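PDB 4ODD: lipocalin allergen from Canis lupus familiaris, which is a secreted dander allergen of the lipocalin family and probably binds small molecules. Local coordinates for residues Y55-G60 with T151-N156. Residues are numbered along the deposited sequence; the frame is centred on the assembly and turned at random.
Sequences YVKVDG and TDNCPN
Cys154 and Pro155 lie over one face of the Tyr55 ring, and their positions divide that face between them. CB of Cys154 stands above the root of the ring, 3.8 Å from Tyr55 CG, while CD of Pro155 sits nearer the hydroxyl end, 3.9 Å from Tyr55 CE1. Both carbons, Cys154 CB and Pro155 CD, qualify as CH-pi donors: each is 4.2 Å from the Tyr55 ring centroid and within about 25° of the ring normal. The proline crosses the tyrosine at about a right angle, and its CB reaches the phenol oxygen, 3.6 Å from Tyr55 OH. Sulfur takes a more slanting position, with Cys154 SG 5.0 Å from the centroid and 41° off the normal. Cys154 SG lies beside its own backbone N, anti to the carbonyl carbon (chi1 -69°), and from there bonds to Cys62 at the start of strand 62-71. This disulfide ties the C-terminal tail to the beta-barrel of the lipocalin fold, the tail running along the outside of strand 49-57. A second fastening comes from strand 36-44, where Arg39 forms a salt bridge with Asp152 and a hydrogen bond with Pro155 O. Further along, Lys57 extends its chain beyond CG and crosses Asn153 at about a right angle, its CE 3.3 Å from Asn153 ND2. Lys57 NZ comes 3.5 Å from Thr151 O, a proximity without a hydrogen bond; that carbonyl instead accepts weak bonds from the backbone N and ND2 of Asn153.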
# COMPACT_ATOMS: atom_id res chain seq x y z
N TYR A 55 -1.64 -7.59 6.97
CA TYR A 55 -1.77 -7.51 8.43
C TYR A 55 -1.54 -6.08 8.92
O TYR A 55 -0.74 -5.33 8.36
CB TYR A 55 -0.79 -8.45 9.13
CG TYR A 55 -1.17 -9.92 9.10
CD1 TYR A 55 -1.96 -10.48 10.10
CD2 TYR A 55 -0.74 -10.75 8.07
CE1 TYR A 55 -2.31 -11.82 10.09
CE2 TYR A 55 -1.09 -12.10 8.04
CZ TYR A 55 -1.87 -12.63 9.05
OH TYR A 55 -2.22 -13.96 9.02
N VAL A 56 -2.28 -5.70 9.95
CA VAL A 56 -1.97 -4.52 10.74
C VAL A 56 -1.80 -4.96 12.18
O VAL A 56 -2.46 -5.90 12.63
CB VAL A 56 -3.12 -3.47 10.72
CG1 VAL A 56 -3.07 -2.67 9.45
CG2 VAL A 56 -4.47 -4.16 10.88
N LYS A 57 -0.90 -4.28 12.89
CA LYS A 57 -0.77 -4.52 14.33
C LYS A 57 -1.85 -3.69 15.03
O LYS A 57 -1.86 -2.46 14.93
CB LYS A 57 0.65 -4.17 14.84
CG LYS A 57 1.81 -5.07 14.33
CD LYS A 57 3.18 -4.57 14.90
CE LYS A 57 4.42 -5.02 14.09
NZ LYS A 57 5.66 -4.21 14.40
N VAL A 58 -2.78 -4.36 15.69
CA VAL A 58 -3.84 -3.68 16.42
C VAL A 58 -3.73 -3.94 17.92
O VAL A 58 -4.15 -4.99 18.41
CB VAL A 58 -5.25 -4.10 15.94
CG1 VAL A 58 -6.32 -3.56 16.88
CG2 VAL A 58 -5.48 -3.63 14.50
N ASP A 59 -3.18 -2.96 18.64
CA ASP A 59 -2.91 -3.10 20.07
C ASP A 59 -1.90 -4.22 20.30
O ASP A 59 -2.12 -5.11 21.13
CB ASP A 59 -4.20 -3.33 20.86
CG ASP A 59 -5.16 -2.13 20.78
OD1 ASP A 59 -4.68 -0.97 20.75
OD2 ASP A 59 -6.39 -2.35 20.75
N GLY A 60 -0.81 -4.17 19.54
CA GLY A 60 0.25 -5.17 19.60
C GLY A 60 -0.14 -6.54 19.07
O GLY A 60 0.62 -7.50 19.24
N THR A 151 10.30 -5.39 10.35
CA THR A 151 9.42 -5.50 11.52
C THR A 151 8.18 -6.34 11.23
O THR A 151 7.20 -6.30 11.99
CB THR A 151 8.99 -4.12 12.04
OG1 THR A 151 8.50 -3.31 10.96
CG2 THR A 151 10.17 -3.42 12.68
N ASP A 152 8.24 -7.11 10.14
CA ASP A 152 7.11 -7.93 9.76
C ASP A 152 7.13 -9.23 10.54
O ASP A 152 7.59 -10.25 10.03
CB ASP A 152 7.10 -8.21 8.26
CG ASP A 152 5.76 -8.71 7.78
OD1 ASP A 152 4.88 -8.97 8.65
OD2 ASP A 152 5.59 -8.85 6.53
N ASN A 153 6.63 -9.20 11.76
CA ASN A 153 6.65 -10.36 12.63
C ASN A 153 5.31 -11.09 12.63
O ASN A 153 5.08 -11.95 13.48
CB ASN A 153 7.03 -9.95 14.05
CG ASN A 153 6.02 -8.99 14.68
OD1 ASN A 153 4.99 -9.42 15.21
ND2 ASN A 153 6.32 -7.70 14.64
N CYS A 154 4.44 -10.74 11.70
CA CYS A 154 3.12 -11.36 11.64
C CYS A 154 3.14 -12.68 10.85
O CYS A 154 4.06 -12.91 10.07
CB CYS A 154 2.09 -10.38 11.06
SG CYS A 154 1.72 -9.00 12.16
N PRO A 155 2.13 -13.54 11.06
CA PRO A 155 2.09 -14.88 10.46
C PRO A 155 2.34 -14.85 8.96
O PRO A 155 1.77 -14.02 8.27
CB PRO A 155 0.66 -15.34 10.74
CG PRO A 155 0.27 -14.61 11.98
CD PRO A 155 0.90 -13.26 11.83
N ASN A 156 3.19 -15.75 8.48
CA ASN A 156 3.44 -15.90 7.05
C ASN A 156 4.25 -14.77 6.43
O ASN A 156 4.03 -14.42 5.27
CB ASN A 156 2.12 -16.08 6.30
CG ASN A 156 1.29 -17.22 6.86
OD1 ASN A 156 1.77 -18.34 7.00
ND2 ASN A 156 0.04 -16.93 7.20